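Local coordinates for protein acyl-coenzyme A oxidase 1 (Yarrowia lipolytica, PDB 5Y9D) that catalyses the FAD-dependent oxidation of acyl-CoA to (2E)-enoyl-CoA, passing electrons to oxygen to give hydrogen peroxide in peroxisomal fatty acid beta-oxidation, at residues A[306-309]-A[310-314]; A[379-382]-A[383-386]; A[606-609]-A[610-614]. One frame throughout, in Å; residues are numbered along the deposited sequence.

Interaction 1 (A[306-309]-A[310-314]); sequences GALI and RGRVS
Helix 306-334, in the C-alpha1 domain of the acyl-CoA oxidase fold, brings Leu308 and Arg312 together one turn apart beside the flavin site. The backbone supplies the frame. Arg312 N donates to Leu308 O at 3.2 Å. Val313 N donates to Ile309 O at 3.1 Å, and this bond is nearly straight, with an N-H...O angle of 173°. Around that same oxygen the side chain of Val313 also closes in, through CG2.

Arg312 folds back over the preceding turn. Its CG stands beside the backbone N (chi1 -82°), and the chain then runs extended to NE. This carries CG to 3.4 Å from Leu308 O and swings the guanidinium back, with Leu308 O over one of its faces. The polar end is held from outside the turn: NE bonds to the backbone O of Glu464, the probable proton acceptor. Arg312 therefore links this helix to the chain at the active site. Gly311 comes within about 4 Å of the Glu464 side chain, between nearest atoms.

Ile309 faces helix 400-437, where it meets Leu413 and Ser417. Arg310 leads its side chain elsewhere, and its NH2 bonds to Ser110 OG of helix 107-118. Within the turn, Arg310 CB packs against Ala307 O. The side chains of Leu308 and Arg312 come nearest where Leu308 CB lies 3.6 Å from Arg312 NH1.

Interaction 2 (A[379-382]-A[383-386]); sequences QKTW and IETT
Trp382 and Thr386 meet one turn apart on helix 355-391, in the C-alpha1 domain. Their hydrogen bonds come first. Trp382 O accepts from Thr386 N and from Thr386 OG1, each at 3.1 Å. The two donors approach from opposite faces of the carbonyl plane. Thr386 can reach back in this way because its OG1 sits between the backbone N and the carbonyl carbon (chi1 67°). The other bonds are the regular ones of the helix. Among them, Thr385 N donates to Thr381 O at 2.7 Å.

The CH-pi contact uses the other branch of Thr386. Its methyl CG2 lies over one face of the Trp382 indole, above the six-membered ring. Trp382 CG is anti to the backbone N (chi1 159°), which brings the ring alongside the following turn.

One apolar contact joins Ile383 CG1 to Trp382 CD1 at 3.7 Å, and these two side chains cross at about a right angle. Thr381 and Glu384 make a different pair: they point the same way, and the methyl Thr381 CG2 lies alongside the carboxylate oxygen Glu384 OE2 at 3.8 Å. Outside the turn, Trp382 packs on Ile309 and Arg310 of helix 306-334. Thr381 and Thr385 touch Leu413 of helix 400-437, and Ile383 touches Leu111 of helix 107-118.

Thr386 thus uses both branches on one residue. Its hydroxyl is satisfied within the helix by Trp382 O, while its methyl lies against one face of the indole. That methyl probably helps to place the ring where helix 355-391 meets helix 306-334.

Interaction 3 (A[606-609]-A[610-614]); sequences EDTG and IFLRE
Asp607 and Ile610 come together because both carry their side chains beside their own backbone N, with chi1 -54° for Asp607 and -72° for Ile610. The two then lie side by side, pointing the same way. Ile610 CD1 ends 3.3 Å from Asp607 OD2 and also packs on Asp607 CB. Phe611 takes a similar first torsion (chi1 -68°), which brings its ring edge up to the Asp607 carbonyl. Asp607 O lies near the ring plane, 3.1 Å from Phe611 CD2.

This is the start of the short helix 608-613, in the acyl-CoA oxidase C-terminal region. Asp607 holds the N-cap position, but its side chain makes no capping bond. Instead OD2 forms a salt bridge with Arg566 of helix 558-581. Asp607 O receives only weak bonds, from Ile610 N and Phe611 N. Regular bonding follows: Leu612 N donates to Thr608 O at 3.2 Å, and Arg613 N to Gly609 O at 2.8 Å.

The side chains splay out to different neighbours. Ile610 packs on Ile567 and Arg566 of helix 558-581. Phe611 meets Phe526 edge-to-face. Leu612 and Thr608 touch Ile622 of helix 619-637, and both pack on Gly609 of the second subunit. Arg613 NH2 forms a salt bridge with Asp623 of the second subunit. Within the turn, Glu614 OE2 lies over one face of the Arg613 guanidinium, so this pair is joined by charge alone.

The acid at the N-cap is thus committed to a neighbouring helix and does not cap its own. Its negative charge would still probably suit the positive end of the helix dipole. At the other end, Arg613 carries the helix into the dimer interface.

How the interactions relate
Interactions 1 and 2 are neighbours in the C-alpha1 domain, on helices that follow each other in the chain. Their centres are about 11 Å apart. They touch where the Trp382 ring meets interaction 1, with Trp382 CZ2 3.5 Å from Arg310 CB. Val313 CG1 also reaches Gln379 CA, at 3.9 Å. Interaction 1 is nearer the Glu464 side chain: Gly311 is about 4 Å from it and the Trp382 side chain about 9 Å, between nearest atoms. The Leu308 side chain is about 7 Å from FAD. Interaction 3 is separate, in the C-terminal region at the subunit interface. Its centre is about 33 Å from that of interaction 1 and about 35 Å from that of interaction 2.

Interaction 1 (A[306-309]-A[310-314])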
loop_
_atom_site.group_PDB
_atom_site.type_symbol
_atom_site.label_atom_id
_atom_site.label_comp_id
_atom_site.label_asym_id
_atom_site.label_seq_id
_atom_site.Cartn_x
_atom_site.Cartn_y
_atom_site.Cartn_z
ATOM N N GLY A 306 -25.485 -13.198 8.708
ATOM C CA GLY A 306 -24.878 -14.524 8.733
ATOM C C GLY A 306 -23.958 -14.810 7.558
ATOM O O GLY A 306 -22.930 -15.480 7.714
ATOM N N ALA A 307 -24.327 -14.293 6.385
ATOM C CA ALA A 307 -23.546 -14.469 5.138
ATOM C C ALA A 307 -22.175 -13.776 5.181
ATOM O O ALA A 307 -21.212 -14.237 4.548
ATOM C CB ALA A 307 -24.349 -13.975 3.931
ATOM N N LEU A 308 -22.101 -12.681 5.942
ATOM C CA LEU A 308 -20.864 -11.920 6.087
ATOM C C LEU A 308 -19.774 -12.696 6.805
ATOM O O LEU A 308 -18.590 -12.477 6.537
ATOM C CB LEU A 308 -21.124 -10.598 6.806
ATOM C CG LEU A 308 -22.040 -9.613 6.044
ATOM C CD1 LEU A 308 -22.205 -8.292 6.803
ATOM C CD2 LEU A 308 -21.522 -9.370 4.629
ATOM N N ILE A 309 -20.166 -13.595 7.708
ATOM C CA ILE A 309 -19.201 -14.359 8.471
ATOM C C ILE A 309 -18.548 -15.317 7.502
ATOM O O ILE A 309 -17.332 -15.461 7.523
ATOM C CB ILE A 309 -19.798 -15.142 9.664
ATOM C CG1 ILE A 309 -20.616 -14.236 10.601
ATOM C CG2 ILE A 309 -18.696 -15.778 10.512
ATOM C CD1 ILE A 309 -21.556 -15.020 11.520
ATOM N N ARG A 310 -19.331 -15.945 6.627
ATOM C CA ARG A 310 -18.741 -16.888 5.663
ATOM C C ARG A 310 -17.508 -16.287 4.990
ATOM O O ARG A 310 -16.449 -16.904 4.973
ATOM C CB ARG A 310 -19.737 -17.317 4.576
ATOM C CG ARG A 310 -19.201 -18.390 3.640
ATOM C CD ARG A 310 -20.254 -18.940 2.694
ATOM N NE ARG A 310 -19.660 -19.192 1.371
ATOM C CZ ARG A 310 -19.643 -20.360 0.713
ATOM N NH1 ARG A 310 -20.216 -21.468 1.201
ATOM N NH2 ARG A 310 -19.044 -20.419 -0.474
ATOM N N GLY A 311 -17.652 -15.087 4.435
ATOM C CA GLY A 311 -16.615 -14.496 3.625
ATOM C C GLY A 311 -15.485 -13.866 4.409
ATOM O O GLY A 311 -14.426 -13.605 3.838
ATOM N N ARG A 312 -15.718 -13.552 5.684
ATOM C CA ARG A 312 -14.648 -13.102 6.562
ATOM C C ARG A 312 -13.722 -14.268 6.795
ATOM O O ARG A 312 -12.508 -14.096 6.801
ATOM C CB ARG A 312 -15.167 -12.625 7.913
ATOM C CG ARG A 312 -15.674 -11.223 7.876
ATOM C CD ARG A 312 -16.125 -10.735 9.233
ATOM N NE ARG A 312 -16.891 -9.517 8.990
ATOM C CZ ARG A 312 -18.193 -9.383 9.155
ATOM N NH1 ARG A 312 -18.923 -10.372 9.641
ATOM N NH2 ARG A 312 -18.762 -8.232 8.848
ATOM N N VAL A 313 -14.326 -15.440 6.992
ATOM C CA VAL A 313 -13.614 -16.713 7.079
ATOM C C VAL A 313 -12.899 -17.013 5.787
ATOM O O VAL A 313 -11.717 -17.386 5.782
ATOM C CB VAL A 313 -14.580 -17.871 7.403
ATOM C CG1 VAL A 313 -13.976 -19.225 7.040
ATOM C CG2 VAL A 313 -14.966 -17.830 8.866
ATOM N N SER A 314 -13.603 -16.828 4.677
ATOM C CA SER A 314 -12.974 -17.023 3.373
ATOM C C SER A 314 -11.843 -16.012 3.138
ATOM O O SER A 314 -10.894 -16.322 2.448
ATOM C CB SER A 314 -14.006 -16.967 2.251
ATOM O OG SER A 314 -13.556 -17.746 1.159
#

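Interaction 2 (A[379-382]-A[383-386])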
loop_
_atom_site.group_PDB
_atom_site.type_symbol
_atom_site.label_atom_id
_atom_site.label_comp_id
_atom_site.label_asym_id
_atom_site.label_seq_id
_atom_site.Cartn_x
_atom_site.Cartn_y
_atom_site.Cartn_z
ATOM N N GLN A 379 -12.155 -22.089 9.076
ATOM C CA GLN A 379 -12.932 -22.837 8.056
ATOM C C GLN A 379 -13.672 -24.051 8.628
ATOM O O GLN A 379 -14.868 -24.249 8.348
ATOM C CB GLN A 379 -12.012 -23.301 6.910
ATOM C CG GLN A 379 -12.704 -23.850 5.657
ATOM C CD GLN A 379 -11.722 -24.566 4.700
ATOM O OE1 GLN A 379 -10.618 -24.063 4.391
ATOM N NE2 GLN A 379 -12.122 -25.750 4.234
ATOM N N LYS A 380 -12.951 -24.860 9.401
ATOM C CA LYS A 380 -13.521 -26.063 10.027
ATOM C C LYS A 380 -14.710 -25.681 10.901
ATOM O O LYS A 380 -15.692 -26.400 10.942
ATOM C CB LYS A 380 -12.470 -26.813 10.875
ATOM C CG LYS A 380 -12.749 -28.301 11.056
ATOM C CD LYS A 380 -12.366 -29.111 9.807
ATOM C CE LYS A 380 -12.901 -30.556 9.808
ATOM N NZ LYS A 380 -12.868 -31.230 8.470
ATOM N N THR A 381 -14.623 -24.531 11.572
ATOM C CA THR A 381 -15.696 -24.074 12.459
ATOM C C THR A 381 -16.884 -23.486 11.694
ATOM O O THR A 381 -18.017 -23.816 12.012
ATOM C CB THR A 381 -15.188 -23.094 13.518
ATOM O OG1 THR A 381 -14.102 -23.698 14.232
ATOM C CG2 THR A 381 -16.278 -22.750 14.479
ATOM N N TRP A 382 -16.644 -22.666 10.669
ATOM C CA TRP A 382 -17.752 -22.174 9.837
ATOM C C TRP A 382 -18.566 -23.331 9.238
ATOM O O TRP A 382 -19.799 -23.291 9.244
ATOM C CB TRP A 382 -17.289 -21.267 8.685
ATOM C CG TRP A 382 -18.339 -21.209 7.611
ATOM C CD1 TRP A 382 -18.470 -22.041 6.514
ATOM C CD2 TRP A 382 -19.448 -20.332 7.577
ATOM N NE1 TRP A 382 -19.594 -21.714 5.797
ATOM C CE2 TRP A 382 -20.214 -20.664 6.424
ATOM C CE3 TRP A 382 -19.877 -19.294 8.405
ATOM C CZ2 TRP A 382 -21.377 -19.985 6.081
ATOM C CZ3 TRP A 382 -21.035 -18.610 8.063
ATOM C CH2 TRP A 382 -21.774 -18.957 6.905
ATOM N N ILE A 383 -17.885 -24.337 8.695
ATOM C CA ILE A 383 -18.579 -25.408 8.008
ATOM C C ILE A 383 -19.342 -26.261 9.016
ATOM O O ILE A 383 -20.476 -26.686 8.742
ATOM C CB ILE A 383 -17.625 -26.266 7.148
ATOM C CG1 ILE A 383 -17.131 -25.424 5.965
ATOM C CG2 ILE A 383 -18.328 -27.539 6.661
ATOM C CD1 ILE A 383 -16.603 -26.213 4.791
ATOM N N GLU A 384 -18.725 -26.492 10.176
ATOM C CA GLU A 384 -19.376 -27.214 11.269
ATOM C C GLU A 384 -20.561 -26.422 11.824
ATOM O O GLU A 384 -21.652 -26.960 12.008
ATOM C CB GLU A 384 -18.368 -27.514 12.392
ATOM C CG GLU A 384 -18.977 -27.933 13.735
ATOM C CD GLU A 384 -19.247 -26.768 14.690
ATOM O OE1 GLU A 384 -20.294 -26.793 15.384
ATOM O OE2 GLU A 384 -18.414 -25.831 14.757
ATOM N N THR A 385 -20.345 -25.144 12.091
ATOM C CA THR A 385 -21.340 -24.362 12.794
ATOM C C THR A 385 -22.618 -24.157 11.968
ATOM O O THR A 385 -23.708 -24.188 12.527
ATOM C CB THR A 385 -20.773 -23.008 13.258
ATOM O OG1 THR A 385 -21.450 -22.589 14.449
ATOM C CG2 THR A 385 -20.924 -21.933 12.164
ATOM N N THR A 386 -22.490 -23.960 10.656
ATOM C CA THR A 386 -23.660 -23.678 9.808
ATOM C C THR A 386 -24.430 -24.949 9.354
ATOM O O THR A 386 -25.566 -24.841 8.881
ATOM C CB THR A 386 -23.302 -22.805 8.579
ATOM O OG1 THR A 386 -22.463 -23.547 7.691
ATOM C CG2 THR A 386 -22.603 -21.503 8.997
#

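Interaction 3 (A[606-609]-A[610-614])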
loop_
_atom_site.group_PDB
_atom_site.type_symbol
_atom_site.label_atom_id
_atom_site.label_comp_id
_atom_site.label_asym_id
_atom_site.label_seq_id
_atom_site.Cartn_x
_atom_site.Cartn_y
_atom_site.Cartn_z
ATOM N N GLU A 606 8.601 -6.695 16.458
ATOM C CA GLU A 606 7.770 -5.546 16.105
ATOM C C GLU A 606 7.215 -4.944 17.392
ATOM O O GLU A 606 7.138 -3.731 17.537
ATOM C CB GLU A 606 6.604 -5.948 15.195
ATOM C CG GLU A 606 6.960 -6.619 13.862
ATOM C CD GLU A 606 5.729 -6.822 12.949
ATOM O OE1 GLU A 606 5.677 -6.173 11.875
ATOM O OE2 GLU A 606 4.805 -7.617 13.294
ATOM N N ASP A 607 6.841 -5.816 18.328
ATOM C CA ASP A 607 6.148 -5.433 19.560
ATOM C C ASP A 607 7.105 -5.414 20.765
ATOM O O ASP A 607 6.736 -5.834 21.858
ATOM C CB ASP A 607 5.012 -6.427 19.862
ATOM C CG ASP A 607 4.030 -6.602 18.698
ATOM O OD1 ASP A 607 4.328 -7.377 17.748
ATOM O OD2 ASP A 607 2.930 -6.003 18.755
ATOM N N THR A 608 8.330 -4.929 20.573
ATOM C CA THR A 608 9.341 -4.955 21.641
ATOM C C THR A 608 8.870 -4.131 22.856
ATOM O O THR A 608 9.007 -4.563 24.007
ATOM C CB THR A 608 10.719 -4.509 21.083
ATOM O OG1 THR A 608 11.396 -5.657 20.550
ATOM C CG2 THR A 608 11.601 -3.889 22.119
ATOM N N GLY A 609 8.284 -2.965 22.583
ATOM C CA GLY A 609 7.688 -2.134 23.616
ATOM C C GLY A 609 6.807 -2.956 24.524
ATOM O O GLY A 609 6.945 -2.895 25.748
ATOM N N ILE A 610 5.934 -3.761 23.925
ATOM C CA ILE A 610 4.893 -4.466 24.677
ATOM C C ILE A 610 5.464 -5.487 25.656
ATOM O O ILE A 610 4.898 -5.685 26.718
ATOM C CB ILE A 610 3.866 -5.142 23.735
ATOM C CG1 ILE A 610 2.985 -4.077 23.075
ATOM C CG2 ILE A 610 2.976 -6.128 24.491
ATOM C CD1 ILE A 610 2.560 -4.386 21.649
ATOM N N PHE A 611 6.566 -6.137 25.301
ATOM C CA PHE A 611 7.144 -7.192 26.149
ATOM C C PHE A 611 8.059 -6.632 27.254
ATOM O O PHE A 611 8.277 -7.301 28.258
ATOM C CB PHE A 611 7.893 -8.230 25.294
ATOM C CG PHE A 611 6.989 -9.056 24.430
ATOM C CD1 PHE A 611 6.434 -10.244 24.908
ATOM C CD2 PHE A 611 6.673 -8.647 23.144
ATOM C CE1 PHE A 611 5.571 -11.007 24.122
ATOM C CE2 PHE A 611 5.818 -9.409 22.348
ATOM C CZ PHE A 611 5.259 -10.586 22.843
ATOM N N LEU A 612 8.596 -5.423 27.056
ATOM C CA LEU A 612 9.375 -4.725 28.095
ATOM C C LEU A 612 8.464 -3.918 29.002
ATOM O O LEU A 612 8.784 -3.686 30.174
ATOM C CB LEU A 612 10.397 -3.768 27.471
ATOM C CG LEU A 612 11.814 -4.276 27.172
ATOM C CD1 LEU A 612 11.818 -5.686 26.620
ATOM C CD2 LEU A 612 12.521 -3.329 26.208
ATOM N N ARG A 613 7.345 -3.449 28.447
ATOM C CA ARG A 613 6.339 -2.732 29.232
ATOM C C ARG A 613 5.953 -3.685 30.335
ATOM O O ARG A 613 5.905 -3.313 31.503
ATOM C CB ARG A 613 5.096 -2.371 28.377
ATOM C CG ARG A 613 4.665 -0.897 28.411
ATOM C CD ARG A 613 3.826 -0.542 29.635
ATOM N NE ARG A 613 2.443 -0.992 29.499
ATOM C CZ ARG A 613 1.503 -0.869 30.439
ATOM N NH1 ARG A 613 0.273 -1.310 30.207
ATOM N NH2 ARG A 613 1.777 -0.309 31.612
ATOM N N GLU A 614 5.744 -4.940 29.942
ATOM C CA GLU A 614 5.130 -5.951 30.787
ATOM C C GLU A 614 6.099 -6.779 31.621
ATOM O O GLU A 614 5.672 -7.758 32.251
ATOM C CB GLU A 614 4.288 -6.890 29.896
ATOM C CG GLU A 614 3.072 -6.218 29.276
ATOM C CD GLU A 614 2.149 -5.671 30.341
ATOM O OE1 GLU A 614 1.717 -6.467 31.203
ATOM O OE2 GLU A 614 1.897 -4.449 30.336
#